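Local coordinates for endoribonuclease (Porcine reproductive and respiratory syndrome virus, PDB 5DA1), which probably cleaves uridine-rich viral RNA as the NSP11 endoribonuclease, a piece of the replicase polyprotein, and acts as a dimerization-dependent beta interferon antagonist, at residues C198-L203 and E207-V212; R113-D118 and V122-L127. All coordinates share one frame; numbering follows the deposited sequence.

Interaction 1: residues C198-L203 and E207-V212; sequences CWKVML and EVRLMV
Trp199 and Leu210 exchange two backbone hydrogen bonds, Trp199 N to Leu210 O and Leu210 N to Trp199 O, both 3.0 Å. Val201 and Val208 form the next hydrogen-bonded pair, with Val208 N 2.8 Å from Val201 O; the reciprocal Val201 N to Val208 O bond completes it. Among the non-hydrogen-bonded pairs, Lys200 lies beside Arg209 on the face they share with Cys198, Met202, Glu207 and Met211. Lys200 NZ reaches diagonally to Glu207 OE1 at 3.5 Å, a salt bridge and weak hydrogen bond. Extended beyond CG, with that atom anti to the backbone N (chi1 -155°), Glu207 carries its carboxylate against the outer carbons and NZ of Lys200. Arg209 NH2, 4.5 Å from Lys200 NZ, has a long, weak ion pair with Glu223; with the Glu207 bridge this may ease the like-charge proximity. Farther along this face, Cys198 SG meets Met211 SD. On the other face, Val201 CG2 packs 4.0 Å from Leu210 CB, and Val212 CG2 touches the Trp199 ring at its edge, 3.7 Å from CD1. Tyr189 meets that indole edge-to-face, Arg197 by cation-pi. This antiparallel hairpin continues into strand 217-221, whose Phe220 packs against Val208 and Leu210, making strand 206-213 the middle of three.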
# COMPACT_ATOMS: atom_id res chain seq x y z
N CYS A 198 -12.54 -4.88 -24.50
CA CYS A 198 -12.44 -3.72 -23.63
C CYS A 198 -13.75 -3.06 -23.43
O CYS A 198 -14.30 -2.46 -24.35
CB CYS A 198 -11.52 -2.68 -24.19
SG CYS A 198 -9.91 -3.27 -24.05
N TRP A 199 -14.21 -3.11 -22.21
CA TRP A 199 -15.42 -2.46 -21.87
C TRP A 199 -15.19 -1.03 -21.43
O TRP A 199 -14.14 -0.67 -20.92
CB TRP A 199 -16.07 -3.25 -20.78
CG TRP A 199 -16.36 -4.66 -21.21
CD1 TRP A 199 -15.66 -5.79 -20.88
CD2 TRP A 199 -17.44 -5.08 -22.04
NE1 TRP A 199 -16.25 -6.89 -21.44
CE2 TRP A 199 -17.34 -6.49 -22.15
CE3 TRP A 199 -18.48 -4.41 -22.67
CZ2 TRP A 199 -18.25 -7.24 -22.90
CZ3 TRP A 199 -19.39 -5.15 -23.41
CH2 TRP A 199 -19.27 -6.56 -23.52
N LYS A 200 -16.19 -0.20 -21.66
CA LYS A 200 -16.27 1.05 -20.97
C LYS A 200 -17.27 0.84 -19.85
O LYS A 200 -18.34 0.29 -20.07
CB LYS A 200 -16.68 2.16 -21.92
CG LYS A 200 -15.54 2.48 -22.86
CD LYS A 200 -15.78 3.77 -23.58
CE LYS A 200 -14.45 4.50 -23.81
NZ LYS A 200 -14.68 5.94 -24.22
N VAL A 201 -16.87 1.22 -18.64
CA VAL A 201 -17.68 1.01 -17.45
C VAL A 201 -17.67 2.28 -16.60
O VAL A 201 -16.67 2.98 -16.52
CB VAL A 201 -17.17 -0.16 -16.58
CG1 VAL A 201 -18.18 -0.51 -15.54
CG2 VAL A 201 -16.89 -1.37 -17.43
N MET A 202 -18.81 2.57 -15.99
CA MET A 202 -18.93 3.64 -15.05
C MET A 202 -18.82 3.02 -13.67
O MET A 202 -19.63 2.17 -13.31
CB MET A 202 -20.26 4.36 -15.21
CG MET A 202 -20.34 5.22 -16.46
SD MET A 202 -19.46 6.80 -16.28
CE MET A 202 -20.27 7.48 -14.86
N LEU A 203 -17.80 3.45 -12.92
CA LEU A 203 -17.60 3.03 -11.52
C LEU A 203 -17.49 4.28 -10.64
O LEU A 203 -16.64 5.14 -10.89
CB LEU A 203 -16.37 2.12 -11.40
CG LEU A 203 -15.85 1.86 -9.99
CD1 LEU A 203 -16.58 0.74 -9.32
CD2 LEU A 203 -14.36 1.60 -9.99
N GLU A 207 -15.62 7.26 -15.53
CA GLU A 207 -15.47 6.38 -16.69
C GLU A 207 -14.12 5.67 -16.74
O GLU A 207 -13.03 6.28 -16.86
CB GLU A 207 -15.75 7.09 -18.00
CG GLU A 207 -16.17 6.07 -19.04
CD GLU A 207 -15.94 6.49 -20.48
OE1 GLU A 207 -14.79 6.84 -20.87
OE2 GLU A 207 -16.94 6.45 -21.24
N VAL A 208 -14.22 4.36 -16.67
CA VAL A 208 -13.06 3.55 -16.49
C VAL A 208 -13.10 2.46 -17.54
O VAL A 208 -14.18 2.08 -17.98
CB VAL A 208 -13.06 3.02 -15.05
CG1 VAL A 208 -12.41 1.68 -14.94
CG2 VAL A 208 -12.35 4.00 -14.18
N ARG A 209 -11.94 1.97 -17.95
CA ARG A 209 -11.89 0.94 -18.95
C ARG A 209 -11.65 -0.40 -18.28
O ARG A 209 -10.87 -0.48 -17.36
CB ARG A 209 -10.76 1.29 -19.90
CG ARG A 209 -10.68 0.47 -21.14
CD ARG A 209 -9.68 1.10 -22.12
NE ARG A 209 -10.28 2.19 -22.90
CZ ARG A 209 -9.85 3.45 -22.89
NH1 ARG A 209 -8.78 3.78 -22.18
NH2 ARG A 209 -10.48 4.37 -23.65
N LEU A 210 -12.31 -1.46 -18.71
CA LEU A 210 -12.08 -2.77 -18.12
C LEU A 210 -11.58 -3.79 -19.18
O LEU A 210 -12.31 -4.12 -20.09
CB LEU A 210 -13.38 -3.26 -17.48
CG LEU A 210 -13.51 -4.74 -17.06
CD1 LEU A 210 -12.53 -5.15 -15.96
CD2 LEU A 210 -14.92 -5.08 -16.61
N MET A 211 -10.33 -4.28 -19.07
CA MET A 211 -9.88 -5.33 -19.98
C MET A 211 -10.30 -6.70 -19.49
O MET A 211 -10.17 -7.01 -18.31
CB MET A 211 -8.36 -5.39 -20.18
CG MET A 211 -7.61 -4.12 -20.26
SD MET A 211 -8.54 -2.75 -20.87
CE MET A 211 -8.02 -1.48 -19.74
N VAL A 212 -10.79 -7.52 -20.40
CA VAL A 212 -11.09 -8.90 -20.07
C VAL A 212 -10.38 -9.85 -21.06
O VAL A 212 -10.42 -9.64 -22.27
CB VAL A 212 -12.59 -9.18 -20.09
CG1 VAL A 212 -12.86 -10.57 -19.55
CG2 VAL A 212 -13.33 -8.14 -19.27

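Interaction 2: residues R113-D118 and V122-L127; sequences REYLDD and VVAESL
The Tyr115 ring meets helix 118-126 through one corner, where the methyl of Ala124 lies obliquely to the ring. Ala124 CB is 3.5 Å from Tyr115 OH and 3.6 Å from Tyr115 CE1, so the methyl sits against the hydroxyl oxygen and the neighbouring ring atom, ortho to the carbon that carries the hydroxyl; the CE1 contact is apolar. Both side chains leave their backbones toward the opposite segment. With CG anti to its own carbonyl carbon (chi1 -66°), Tyr115 extends its ring across to the helix. The ring also touches Glu120 and Arg121 of that helix and Thr147 of a loop. The second link is backbone: Val122 N donates to Asp118 O at 3.2 Å, the i+4 to i bond of the first helical turn. Val122 CG1 rests 3.7 Å from the same Asp118 O. The Asp118 carboxylate has its main partner in Arg121, through a salt bridge. Just before the helix, Asp117 is the N-cap, its OD1 taking Glu120 N and its OD2 bonded to Tyr182 OH, while Glu120 OE1 takes Leu116 N. Near the other end, Ser126 OG bonds back to Val123 O. The arrangement is a helix start capped by Asp117, with Tyr115 of the preceding loop reaching across to Ala124, within the EndoU-type endoribonuclease region that also holds His129, a predicted active-site residue.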
# COMPACT_ATOMS: atom_id res chain seq x y z
N ARG A 113 -11.09 -6.91 4.13
CA ARG A 113 -10.67 -7.65 2.94
C ARG A 113 -11.39 -9.01 2.83
O ARG A 113 -10.77 -10.07 2.67
CB ARG A 113 -9.15 -7.78 2.93
CG ARG A 113 -8.40 -6.46 3.13
CD ARG A 113 -6.89 -6.57 2.88
NE ARG A 113 -6.23 -5.28 3.06
CZ ARG A 113 -4.99 -4.98 2.67
NH1 ARG A 113 -4.21 -5.88 2.04
NH2 ARG A 113 -4.53 -3.74 2.92
N GLU A 114 -12.72 -8.97 2.90
CA GLU A 114 -13.53 -10.18 2.95
C GLU A 114 -14.66 -10.12 1.98
O GLU A 114 -15.07 -9.05 1.56
CB GLU A 114 -14.16 -10.27 4.30
CG GLU A 114 -13.17 -10.26 5.41
CD GLU A 114 -13.79 -10.86 6.59
OE1 GLU A 114 -14.92 -10.40 6.95
OE2 GLU A 114 -13.19 -11.83 7.11
N TYR A 115 -15.20 -11.28 1.64
CA TYR A 115 -16.27 -11.31 0.68
C TYR A 115 -17.51 -10.73 1.34
O TYR A 115 -17.67 -10.84 2.54
CB TYR A 115 -16.52 -12.74 0.24
CG TYR A 115 -15.37 -13.33 -0.54
CD1 TYR A 115 -14.83 -12.67 -1.65
CD2 TYR A 115 -14.83 -14.56 -0.18
CE1 TYR A 115 -13.78 -13.23 -2.38
CE2 TYR A 115 -13.78 -15.13 -0.89
CZ TYR A 115 -13.26 -14.48 -1.99
OH TYR A 115 -12.21 -15.07 -2.68
N LEU A 116 -18.40 -10.13 0.56
CA LEU A 116 -19.60 -9.54 1.14
C LEU A 116 -20.63 -10.58 1.53
O LEU A 116 -21.32 -10.44 2.54
CB LEU A 116 -20.20 -8.51 0.18
CG LEU A 116 -19.38 -7.22 0.18
CD1 LEU A 116 -20.15 -6.10 -0.47
CD2 LEU A 116 -18.98 -6.82 1.61
N ASP A 117 -20.69 -11.64 0.72
CA ASP A 117 -21.58 -12.78 0.89
C ASP A 117 -20.93 -14.02 0.19
O ASP A 117 -19.95 -13.88 -0.57
CB ASP A 117 -22.97 -12.45 0.31
CG ASP A 117 -22.91 -12.00 -1.17
OD1 ASP A 117 -21.96 -12.34 -1.89
OD2 ASP A 117 -23.82 -11.30 -1.64
N ASP A 118 -21.45 -15.21 0.47
CA ASP A 118 -21.06 -16.47 -0.20
C ASP A 118 -21.07 -16.33 -1.73
O ASP A 118 -20.18 -16.81 -2.45
CB ASP A 118 -22.07 -17.55 0.18
CG ASP A 118 -21.58 -18.95 -0.11
OD1 ASP A 118 -20.60 -19.35 0.57
OD2 ASP A 118 -22.18 -19.63 -1.00
N VAL A 122 -17.94 -17.37 -4.67
CA VAL A 122 -17.91 -18.28 -5.83
C VAL A 122 -17.41 -17.57 -7.11
O VAL A 122 -16.62 -18.15 -7.86
CB VAL A 122 -19.26 -19.16 -6.05
CG1 VAL A 122 -19.85 -19.72 -4.73
CG2 VAL A 122 -20.35 -18.40 -6.85
N VAL A 123 -17.82 -16.33 -7.36
CA VAL A 123 -17.32 -15.62 -8.55
C VAL A 123 -15.81 -15.42 -8.49
O VAL A 123 -15.11 -15.57 -9.48
CB VAL A 123 -17.96 -14.23 -8.73
CG1 VAL A 123 -17.58 -13.64 -10.09
CG2 VAL A 123 -19.47 -14.28 -8.57
N ALA A 124 -15.30 -15.07 -7.32
CA ALA A 124 -13.90 -14.84 -7.20
C ALA A 124 -13.20 -16.15 -7.51
O ALA A 124 -12.24 -16.18 -8.27
CB ALA A 124 -13.56 -14.35 -5.80
N GLU A 125 -13.74 -17.24 -6.92
CA GLU A 125 -13.19 -18.59 -7.04
C GLU A 125 -13.25 -19.09 -8.46
O GLU A 125 -12.38 -19.84 -8.88
CB GLU A 125 -13.94 -19.55 -6.13
CG GLU A 125 -13.52 -19.44 -4.67
CD GLU A 125 -14.06 -20.56 -3.79
OE1 GLU A 125 -14.87 -21.39 -4.29
OE2 GLU A 125 -13.66 -20.59 -2.58
N SER A 126 -14.26 -18.66 -9.20
CA SER A 126 -14.45 -19.10 -10.55
C SER A 126 -13.40 -18.53 -11.52
O SER A 126 -13.03 -19.18 -12.50
CB SER A 126 -15.86 -18.72 -11.03
OG SER A 126 -15.90 -17.38 -11.52
N LEU A 127 -12.93 -17.32 -11.27
CA LEU A 127 -12.00 -16.68 -12.19
C LEU A 127 -10.68 -16.28 -11.48
O LEU A 127 -10.24 -15.13 -11.54
CB LEU A 127 -12.72 -15.51 -12.89
CG LEU A 127 -12.13 -15.03 -14.21
CD1 LEU A 127 -12.15 -16.12 -15.32
CD2 LEU A 127 -12.81 -13.76 -14.70

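Overall arrangement
Following the chain from the N terminus, interaction 2 comes first: the loop after helix 107-110 turns at residues 113-118 and meets helix 118-126, so three helical residues separate its segments. The chain then passes the predicted active-site residues His129, His144 and Lys173 before interaction 1 closes the tight turn between strands 197-203 and 206-213. The two contacts are in series, neither nested nor crossed, and both are local closures within the EndoU-family region. The centres of interaction 1 and interaction 2 are about 20 Å apart; the nearest atoms of interaction 1 and interaction 2 are about 6 Å apart, without touching. Ala124 and Leu210 have side chains about 10 and 8 Å, respectively, from that of His144, placing helix and hairpin near the probable active site.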